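Local coordinates for SAM-dependent methyltransferase (Anabaena variabilis ATCC 29413, PDB 3GGD), which probably transfers a methyl group from S-adenosylmethionine to a still unidentified substrate, and is captured with the spent cofactor S-adenosylhomocysteine bound, at residues 23-26 with 30-33; 73-78 with 101-106; 140-145 with 197-202. All blocks are in the same frame, centred on the assembly; numbering follows the deposited sequence. Where two conformers were deposited one is given.

The three contacts lie in different parts of a Rossmann-like methyltransferase, and none touches another. Interaction 1, partly buried, joins the end of helix 15-29 to the loop after it by methyl packing and reaches the cofactor through Trp-23. Interaction 2 is also partly buried, but sits at an outer strand of the sheet, where helix 69-77 meets the amide of the residue just before strand 103-107, beside a close contact between isoleucine and serine side chains. A water bridges both these contacts. Interaction 3 is buried, on the other side of the chain's centre from interaction 2; there two N-H groups of an arginine starting helix 142-153 converge on one carbonyl oxygen.

Interaction 1. Residues 23-26 with 30-33; sequences WNKT and STPV. With SAH (S-adenosyl-L-homocysteine), chain E.
The helix holding Trp-23 and Thr-26 ends where Ser-30 turns to a positive phi of 54°, its N still making a weak 2.7 Å hydrogen bond to Thr-26 O, and the chain then bends back across the last turns. Thr-26 suits this bend because its two branches do different work. CG2 lies anti to the backbone N and meets Val-33 CG2 at 3.6 Å, the two side chains crossing at about a right angle. OG1 is held to the helix by a hydrogen bond with Tyr-22 O and also accepts from a water 2.9 Å away. That same water donates to Pro-32 O at 2.8 Å and lies beside Thr-31 OG1, so polar atoms of both segments gather round it. Val-33, a branched and compact residue, also meets the indole: CG1 lies 4.0 Å from Trp-23 CH2, and CG2 comes near the benzene part of the ring as well. The N-H edge of the indole points at the ligand. Trp-23 NE1 donates to O3' of S-adenosyl-L-homocysteine at 3.0 Å with an N-H...O angle of 143°, the acceptor lying at the ring edge near its plane, and makes a weaker bond to O2' of the same ribose at 3.2 Å. A phenylalanine here would probably leave the ribose O3' without this donor and open a gap next to Val-33. Ser-89, Ala-90 and Ile-93 of helix 88-97 also touch the indole, which probably helps fix its rotation. Asp-85, at the end of strand 81-85, takes a hydrogen bond from the ligand as well; an acidic residue at this strand end is characteristic of the ribose site of class I methyltransferases, here completed by a tryptophan from the N-terminal helix.

Interaction 2. Residues 73-78 with 101-106; sequences FLSQFF and ANISYR. With SO4 (sulfate ion), chain H; EDO (1,2-ethanediol), chain S.
Asn-102 reaches helix 69-77 with its amide: ND2 donates to Ser-75 O at 2.9 Å, nearly straight at 174°, in the carbonyl plane and on a lone pair. Its OD1 is bridged back to the same residue by a water that donates to it at 3.1 Å and to Ser-75 OG at 2.8 Å. An amide suits this place because it offers a donor and an acceptor side by side. Next to it, Ile-103 CG1 presses on Ser-75 CB at 3.4 Å, tighter than usual for two carbons, and a small serine lets the strand come this near. The pairing belongs to the Rossmann-like fold: helix 69-77 follows the first strand, 60-63, and 103-107 is the outermost parallel strand on its side of the sheet. Further out, Ser-75 OG bonds to Lys-72 O one turn back, while Asn-102 ND2 also donates to Pro-79 O, tying the amide to the turn before strand 81-85. Farther along the strand, extended Arg-106 carries NE to O2 of an ethanediol at 3.0 Å, and its NH1, salt-bridged to Glu-122, adds weak bonds to a sulfate that Arg-80 also holds, both molecules probably from the crystallisation liquor.

Interaction 3. Residues 140-145 with 197-202; sequences EKRELL and GIFTAE
Arg-142 reaches Ile-198 because its CG stands anti to its carbonyl carbon (chi1 -74°) and the chain then runs extended from CG to NE, carrying the guanidinium off the first turn of its helix. That helix, 142-153, is the crossover of a right-handed beta-alpha-beta unit between parallel strands 127-131 and 158-164 of the Rossmann-like sheet; residues 197-202 lead into helix 201-207, which precedes the edge strand 211-217. Two nitrogens grip one oxygen end-on: NH1 donates to Ile-198 O at 3.1 Å and NH2 donates to the same Ile-198 O at 3.2 Å. The carbonyl oxygen lies close to the guanidinium plane, yet both donors come from one face of the carbonyl, NH2 the further out at 54° above its plane. Arginine suits the place because a long, flat cation can reach from the helix to the loop and still offer several N-H groups. NE bonds to Ile-137 O and NH2 more weakly to His-135 O, which probably fixes the plane of the group, and Asp-203 is a long, weak ion-pair partner of NH1. Thr-200 is the N-cap of helix 201-207: its side chain caps a backbone N in the first turn, and Thr-200 N in return bonds to Asp-203 OD2, as in a capping box. Phe-199, whose ring also meets that of Phe-134, slides past the arginine in the opposite direction, its ring plane turned 45° from the guanidinium and its CD2 3.9 Å from Arg-142 NH1.

Interaction 1. Residues 23-26 with 30-33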
loop_
_atom_site.group_PDB
_atom_site.type_symbol
_atom_site.label_atom_id
_atom_site.label_comp_id
_atom_site.label_asym_id
_atom_site.label_seq_id
_atom_site.Cartn_x
_atom_site.Cartn_y
_atom_site.Cartn_z
ATOM N N TRP A 23 -12.424 4.264 -5.750
ATOM C CA TRP A 23 -12.078 5.596 -5.270
ATOM C C TRP A 23 -13.061 6.621 -5.750
ATOM O O TRP A 23 -13.417 7.529 -5.008
ATOM C CB TRP A 23 -10.657 5.973 -5.655
ATOM C CG TRP A 23 -9.604 5.418 -4.745
ATOM C CD1 TRP A 23 -8.585 4.559 -5.085
ATOM C CD2 TRP A 23 -9.426 5.706 -3.345
ATOM N NE1 TRP A 23 -7.797 4.316 -4.001
ATOM C CE2 TRP A 23 -8.295 4.995 -2.916
ATOM C CE3 TRP A 23 -10.116 6.506 -2.422
ATOM C CZ2 TRP A 23 -7.812 5.077 -1.614
ATOM C CZ3 TRP A 23 -9.656 6.564 -1.101
ATOM C CH2 TRP A 23 -8.515 5.864 -0.712
ATOM N N ASN A 24 -13.557 6.471 -6.966
ATOM C CA ASN A 24 -14.572 7.419 -7.415
ATOM C C ASN A 24 -15.880 7.292 -6.585
ATOM O O ASN A 24 -16.534 8.294 -6.254
ATOM C CB ASN A 24 -14.884 7.275 -8.885
ATOM C CG ASN A 24 -15.659 8.486 -9.423
ATOM O OD1 ASN A 24 -16.828 8.375 -9.733
ATOM N ND2 ASN A 24 -15.022 9.646 -9.465
ATOM N N LYS A 25 -16.255 6.063 -6.258
ATOM C CA LYS A 25 -17.412 5.846 -5.402
ATOM C C LYS A 25 -17.171 6.474 -4.036
ATOM O O LYS A 25 -18.064 7.116 -3.465
ATOM C CB LYS A 25 -17.711 4.358 -5.242
ATOM C CG LYS A 25 -18.784 4.116 -4.211
ATOM C CD LYS A 25 -18.842 2.745 -3.717
ATOM C CE LYS A 25 -17.689 2.349 -2.857
ATOM N NZ LYS A 25 -17.754 0.838 -2.943
ATOM N N THR A 26 -15.960 6.286 -3.509
ATOM C CA THR A 26 -15.561 6.887 -2.234
ATOM C C THR A 26 -15.605 8.415 -2.264
ATOM O O THR A 26 -16.178 9.040 -1.356
ATOM C CB THR A 26 -14.196 6.345 -1.836
ATOM O OG1 THR A 26 -14.299 4.918 -1.781
ATOM C CG2 THR A 26 -13.720 6.925 -0.508
ATOM N N SER A 30 -18.470 9.803 -0.126
ATOM C CA SER A 30 -17.850 9.960 1.172
ATOM C C SER A 30 -18.055 8.725 2.080
ATOM O O SER A 30 -18.448 8.849 3.231
ATOM C CB SER A 30 -18.372 11.241 1.866
ATOM O OG SER A 30 -18.028 12.380 1.091
ATOM N N THR A 31 -17.713 7.544 1.577
ATOM C CA THR A 31 -17.899 6.340 2.326
ATOM C C THR A 31 -16.559 6.000 3.041
ATOM O O THR A 31 -15.509 6.522 2.686
ATOM C CB THR A 31 -18.393 5.216 1.386
ATOM O OG1 THR A 31 -17.587 5.193 0.211
ATOM C CG2 THR A 31 -19.826 5.431 0.931
ATOM N N PRO A 32 -16.620 5.151 4.086
ATOM C CA PRO A 32 -15.455 4.799 4.882
ATOM C C PRO A 32 -14.430 4.011 4.104
ATOM O O PRO A 32 -14.778 3.283 3.174
ATOM C CB PRO A 32 -16.021 3.949 6.013
ATOM C CG PRO A 32 -17.459 4.120 5.971
ATOM C CD PRO A 32 -17.845 4.511 4.583
ATOM N N VAL A 33 -13.165 4.165 4.502
ATOM C CA VAL A 33 -12.036 3.550 3.810
ATOM C C VAL A 33 -11.344 2.653 4.824
ATOM O O VAL A 33 -10.722 3.110 5.785
ATOM C CB VAL A 33 -11.095 4.636 3.224
ATOM C CG1 VAL A 33 -9.846 4.010 2.590
ATOM C CG2 VAL A 33 -11.878 5.530 2.223
HETATM N N SAH E . -1.034 3.345 0.929
HETATM C CA SAH E . -2.404 3.888 1.118
HETATM C CB SAH E . -3.484 3.140 0.307
HETATM C CG SAH E . -3.644 1.620 0.488
HETATM S SD SAH E . -5.013 0.934 -0.463
HETATM C C SAH E . -2.804 3.909 2.585
HETATM O O SAH E . -3.720 4.675 2.979
HETATM O OXT SAH E . -2.253 3.160 3.392
HETATM C "C5'" SAH E . -4.164 0.369 -1.910
HETATM C "C4'" SAH E . -3.842 1.521 -2.907
HETATM O "O4'" SAH E . -3.122 0.992 -4.046
HETATM C "C3'" SAH E . -5.045 2.261 -3.519
HETATM O "O3'" SAH E . -4.959 3.667 -3.359
HETATM C "C2'" SAH E . -4.984 1.924 -5.004
HETATM O "O2'" SAH E . -5.599 2.876 -5.896
HETATM C "C1'" SAH E . -3.498 1.704 -5.217
HETATM N N9 SAH E . -3.178 0.933 -6.424
HETATM C C8 SAH E . -3.841 -0.184 -6.833
HETATM N N7 SAH E . -3.281 -0.664 -7.956
HETATM C C5 SAH E . -2.248 0.176 -8.270
HETATM C C6 SAH E . -1.297 0.258 -9.373
HETATM N N6 SAH E . -1.406 -0.697 -10.326
HETATM N N1 SAH E . -0.403 1.256 -9.419
HETATM C C2 SAH E . -0.378 2.208 -8.432
HETATM N N3 SAH E . -1.241 2.182 -7.417
HETATM C C4 SAH E . -2.191 1.234 -7.298
HETATM O O HOH W 1 -15.602 3.658 0.486
#

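Interaction 2. Residues 73-78 with 101-106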
loop_
_atom_site.group_PDB
_atom_site.type_symbol
_atom_site.label_atom_id
_atom_site.label_comp_id
_atom_site.label_asym_id
_atom_site.label_seq_id
_atom_site.Cartn_x
_atom_site.Cartn_y
_atom_site.Cartn_z
ATOM N N PHE A 73 1.764 13.223 6.591
ATOM C CA PHE A 73 2.687 13.061 7.686
ATOM C C PHE A 73 4.143 12.930 7.173
ATOM O O PHE A 73 5.061 13.590 7.658
ATOM C CB PHE A 73 2.236 11.882 8.570
ATOM C CG PHE A 73 3.235 11.479 9.620
ATOM C CD1 PHE A 73 4.334 10.669 9.283
ATOM C CD2 PHE A 73 3.097 11.897 10.925
ATOM C CE1 PHE A 73 5.255 10.287 10.243
ATOM C CE2 PHE A 73 4.023 11.503 11.889
ATOM C CZ PHE A 73 5.090 10.706 11.541
ATOM N N LEU A 74 4.360 12.069 6.194
ATOM C CA LEU A 74 5.694 11.912 5.639
ATOM C C LEU A 74 6.278 13.268 5.218
ATOM O O LEU A 74 7.457 13.543 5.415
ATOM C CB LEU A 74 5.661 10.951 4.431
ATOM C CG LEU A 74 5.414 9.485 4.792
ATOM C CD1 LEU A 74 5.234 8.638 3.512
ATOM C CD2 LEU A 74 6.556 8.905 5.708
ATOM N N SER A 75 5.426 14.139 4.672
ATOM C CA SER A 75 5.898 15.415 4.138
ATOM C C SER A 75 6.347 16.329 5.251
ATOM O O SER A 75 7.074 17.275 5.012
ATOM C CB SER A 75 4.809 16.100 3.304
ATOM O OG SER A 75 3.853 16.763 4.117
ATOM N N GLN A 76 5.886 16.085 6.469
ATOM C CA GLN A 76 6.305 16.918 7.627
ATOM C C GLN A 76 7.729 16.526 8.074
ATOM O O GLN A 76 8.435 17.295 8.673
ATOM C CB GLN A 76 5.249 16.823 8.741
ATOM C CG GLN A 76 3.950 17.561 8.315
ATOM C CD GLN A 76 2.625 17.030 8.940
ATOM O OE1 GLN A 76 2.521 15.853 9.339
ATOM N NE2 GLN A 76 1.589 17.907 8.993
ATOM N N PHE A 77 8.177 15.338 7.680
ATOM C CA PHE A 77 9.484 14.823 8.102
ATOM C C PHE A 77 10.527 14.789 6.981
ATOM O O PHE A 77 11.694 14.843 7.253
ATOM C CB PHE A 77 9.321 13.381 8.681
ATOM C CG PHE A 77 8.699 13.359 10.057
ATOM C CD1 PHE A 77 7.325 13.476 10.213
ATOM C CD2 PHE A 77 9.502 13.277 11.198
ATOM C CE1 PHE A 77 6.753 13.493 11.482
ATOM C CE2 PHE A 77 8.945 13.302 12.446
ATOM C CZ PHE A 77 7.575 13.415 12.607
ATOM N N PHE A 78 10.109 14.633 5.730
ATOM C CA PHE A 78 11.049 14.540 4.606
ATOM C C PHE A 78 10.956 15.778 3.733
ATOM O O PHE A 78 9.861 16.302 3.531
ATOM C CB PHE A 78 10.749 13.316 3.753
ATOM C CG PHE A 78 11.111 12.032 4.403
ATOM C CD1 PHE A 78 10.229 11.408 5.284
ATOM C CD2 PHE A 78 12.331 11.448 4.160
ATOM C CE1 PHE A 78 10.549 10.223 5.903
ATOM C CE2 PHE A 78 12.681 10.230 4.780
ATOM C CZ PHE A 78 11.778 9.627 5.668
ATOM N N ALA A 101 3.263 22.104 0.428
ATOM C CA ALA A 101 4.209 22.707 -0.521
ATOM C C ALA A 101 5.200 21.679 -1.039
ATOM O O ALA A 101 5.595 21.759 -2.177
ATOM C CB ALA A 101 4.968 23.904 0.131
ATOM N N ASN A 102 5.581 20.698 -0.218
ATOM C CA ASN A 102 6.585 19.711 -0.615
ATOM C C ASN A 102 6.033 18.347 -0.969
ATOM O O ASN A 102 6.738 17.336 -0.931
ATOM C CB ASN A 102 7.672 19.580 0.464
ATOM C CG ASN A 102 7.144 19.017 1.751
ATOM O OD1 ASN A 102 6.004 19.255 2.092
ATOM N ND2 ASN A 102 7.967 18.258 2.460
ATOM N N ILE A 103 4.752 18.304 -1.297
ATOM C CA ILE A 103 4.164 17.092 -1.842
ATOM C C ILE A 103 3.721 17.312 -3.295
ATOM O O ILE A 103 3.081 18.307 -3.590
ATOM C CB ILE A 103 2.874 16.652 -1.115
ATOM C CG1 ILE A 103 3.150 16.250 0.343
ATOM C CG2 ILE A 103 2.240 15.447 -1.858
ATOM C CD1 ILE A 103 1.844 16.010 1.212
ATOM N N SER A 104 4.082 16.390 -4.173
ATOM C CA SER A 104 3.514 16.327 -5.511
ATOM C C SER A 104 2.739 15.020 -5.616
ATOM O O SER A 104 3.215 13.973 -5.190
ATOM C CB SER A 104 4.593 16.369 -6.577
ATOM O OG SER A 104 5.331 17.569 -6.487
ATOM N N TYR A 105 1.515 15.092 -6.111
ATOM C CA TYR A 105 0.721 13.891 -6.378
ATOM C C TYR A 105 0.760 13.651 -7.870
ATOM O O TYR A 105 0.533 14.567 -8.635
ATOM C CB TYR A 105 -0.716 14.029 -5.920
ATOM C CG TYR A 105 -0.844 13.999 -4.410
ATOM C CD1 TYR A 105 -0.596 12.830 -3.710
ATOM C CD2 TYR A 105 -1.217 15.124 -3.707
ATOM C CE1 TYR A 105 -0.701 12.785 -2.328
ATOM C CE2 TYR A 105 -1.349 15.093 -2.314
ATOM C CZ TYR A 105 -1.081 13.930 -1.641
ATOM O OH TYR A 105 -1.195 13.894 -0.300
ATOM N N ARG A 106 0.998 12.420 -8.284
ATOM C CA ARG A 106 1.112 12.124 -9.697
ATOM C C ARG A 106 0.539 10.741 -10.016
ATOM O O ARG A 106 0.712 9.787 -9.242
ATOM C CB ARG A 106 2.580 12.224 -10.081
ATOM C CG ARG A 106 2.889 11.784 -11.461
ATOM C CD ARG A 106 4.207 12.423 -11.877
ATOM N NE ARG A 106 4.666 11.949 -13.182
ATOM C CZ ARG A 106 5.767 12.380 -13.775
ATOM N NH1 ARG A 106 6.513 13.301 -13.179
ATOM N NH2 ARG A 106 6.130 11.868 -14.950
HETATM S S SO4 H . 7.158 14.774 -10.209
HETATM O O1 SO4 H . 8.140 15.473 -9.368
HETATM O O2 SO4 H . 5.889 14.522 -9.530
HETATM O O3 SO4 H . 7.760 13.519 -10.632
HETATM O O4 SO4 H . 6.853 15.586 -11.387
HETATM C C1 EDO S . 4.835 8.571 -15.603
HETATM O O1 EDO S . 4.792 9.235 -16.857
HETATM C C2 EDO S . 3.383 8.489 -15.116
HETATM O O2 EDO S . 3.173 9.492 -14.110
HETATM O O HOH W 2 4.762 19.333 4.898
#

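Interaction 3. Residues 140-145 with 197-202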
loop_
_atom_site.group_PDB
_atom_site.type_symbol
_atom_site.label_atom_id
_atom_site.label_comp_id
_atom_site.label_asym_id
_atom_site.label_seq_id
_atom_site.Cartn_x
_atom_site.Cartn_y
_atom_site.Cartn_z
ATOM N N GLU A 140 -0.449 -13.197 -10.624
ATOM C CA GLU A 140 0.090 -13.190 -11.976
ATOM C C GLU A 140 0.510 -11.792 -12.497
ATOM O O GLU A 140 1.136 -11.696 -13.532
ATOM C CB GLU A 140 -0.874 -13.861 -12.958
ATOM C CG GLU A 140 -2.176 -13.081 -13.172
ATOM C CD GLU A 140 -3.312 -13.338 -12.124
ATOM O OE1 GLU A 140 -3.106 -13.926 -10.993
ATOM O OE2 GLU A 140 -4.445 -12.919 -12.504
ATOM N N LYS A 141 0.190 -10.724 -11.770
ATOM C CA LYS A 141 0.582 -9.387 -12.153
ATOM C C LYS A 141 1.648 -8.805 -11.249
ATOM O O LYS A 141 2.120 -7.690 -11.488
ATOM C CB LYS A 141 -0.655 -8.492 -12.167
ATOM C CG LYS A 141 -1.555 -8.877 -13.359
ATOM C CD LYS A 141 -2.948 -8.401 -13.139
ATOM C CE LYS A 141 -3.916 -8.751 -14.354
ATOM N NZ LYS A 141 -5.366 -8.538 -13.889
ATOM N N ARG A 142 2.037 -9.551 -10.223
ATOM C CA ARG A 142 2.961 -9.029 -9.218
ATOM C C ARG A 142 4.364 -8.720 -9.738
ATOM O O ARG A 142 4.989 -7.791 -9.253
ATOM C CB ARG A 142 3.053 -9.959 -8.003
ATOM C CG ARG A 142 1.806 -9.880 -7.128
ATOM C CD ARG A 142 1.861 -10.857 -5.960
ATOM N NE ARG A 142 0.701 -10.690 -5.065
ATOM C CZ ARG A 142 0.623 -11.200 -3.831
ATOM N NH1 ARG A 142 1.634 -11.911 -3.333
ATOM N NH2 ARG A 142 -0.465 -10.985 -3.094
ATOM N N GLU A 143 4.833 -9.480 -10.711
ATOM C CA GLU A 143 6.165 -9.261 -11.248
ATOM C C GLU A 143 6.260 -7.869 -11.898
ATOM O O GLU A 143 7.286 -7.241 -11.806
ATOM C CB GLU A 143 6.551 -10.397 -12.221
ATOM C CG GLU A 143 7.757 -10.101 -13.159
ATOM C CD GLU A 143 9.153 -9.927 -12.459
ATOM O OE1 GLU A 143 9.325 -10.261 -11.255
ATOM O OE2 GLU A 143 10.095 -9.462 -13.158
ATOM N N LEU A 144 5.179 -7.396 -12.518
ATOM C CA LEU A 144 5.140 -6.083 -13.145
ATOM C C LEU A 144 5.341 -5.005 -12.086
ATOM O O LEU A 144 6.119 -4.055 -12.276
ATOM C CB LEU A 144 3.813 -5.893 -13.900
ATOM C CG LEU A 144 3.602 -6.745 -15.166
ATOM C CD1 LEU A 144 2.130 -6.733 -15.628
ATOM C CD2 LEU A 144 4.526 -6.293 -16.332
ATOM N N LEU A 145 4.678 -5.160 -10.939
ATOM C CA LEU A 145 4.835 -4.172 -9.889
ATOM C C LEU A 145 6.299 -4.231 -9.352
ATOM O O LEU A 145 6.931 -3.189 -9.084
ATOM C CB LEU A 145 3.810 -4.397 -8.766
ATOM C CG LEU A 145 3.851 -3.421 -7.576
ATOM C CD1 LEU A 145 3.796 -1.973 -8.017
ATOM C CD2 LEU A 145 2.725 -3.737 -6.534
ATOM N N GLY A 197 -5.103 -10.070 -0.086
ATOM C CA GLY A 197 -4.267 -11.243 -0.283
ATOM C C GLY A 197 -3.158 -11.298 0.747
ATOM O O GLY A 197 -3.254 -10.684 1.821
ATOM N N ILE A 198 -2.092 -12.025 0.389
ATOM C CA ILE A 198 -0.971 -12.371 1.292
ATOM C C ILE A 198 0.390 -11.997 0.671
ATOM O O ILE A 198 0.637 -12.368 -0.467
ATOM C CB ILE A 198 -0.977 -13.915 1.537
ATOM C CG1 ILE A 198 -2.334 -14.393 2.097
ATOM C CG2 ILE A 198 0.170 -14.355 2.478
ATOM C CD1 ILE A 198 -2.621 -15.897 1.854
ATOM N N PHE A 199 1.270 -11.298 1.406
ATOM C CA PHE A 199 2.622 -11.022 0.947
ATOM C C PHE A 199 3.590 -11.464 2.053
ATOM O O PHE A 199 3.398 -11.125 3.227
ATOM C CB PHE A 199 2.795 -9.542 0.601
ATOM C CG PHE A 199 4.021 -9.255 -0.200
ATOM C CD1 PHE A 199 5.221 -8.966 0.433
ATOM C CD2 PHE A 199 3.984 -9.302 -1.573
ATOM C CE1 PHE A 199 6.351 -8.715 -0.290
ATOM C CE2 PHE A 199 5.124 -9.063 -2.331
ATOM C CZ PHE A 199 6.305 -8.749 -1.689
ATOM N N THR A 200 4.616 -12.222 1.682
ATOM C CA THR A 200 5.527 -12.845 2.635
ATOM C C THR A 200 7.015 -12.584 2.360
ATOM O O THR A 200 7.406 -12.038 1.298
ATOM C CB THR A 200 5.356 -14.367 2.567
ATOM O OG1 THR A 200 5.909 -14.826 1.334
ATOM C CG2 THR A 200 3.866 -14.806 2.634
ATOM N N ALA A 201 7.854 -13.027 3.293
ATOM C CA ALA A 201 9.301 -12.976 3.135
ATOM C C ALA A 201 9.663 -13.735 1.872
ATOM O O ALA A 201 10.589 -13.361 1.151
ATOM C CB ALA A 201 10.027 -13.621 4.362
ATOM N N GLU A 202 8.962 -14.822 1.595
ATOM C CA GLU A 202 9.271 -15.607 0.399
ATOM C C GLU A 202 8.919 -14.820 -0.872
ATOM O O GLU A 202 9.550 -15.021 -1.896
ATOM C CB GLU A 202 8.581 -16.971 0.398
ATOM C CG GLU A 202 9.103 -17.940 1.467
ATOM C CD GLU A 202 8.744 -17.507 2.933
ATOM O OE1 GLU A 202 7.719 -16.776 3.174
ATOM O OE2 GLU A 202 9.524 -17.889 3.847
#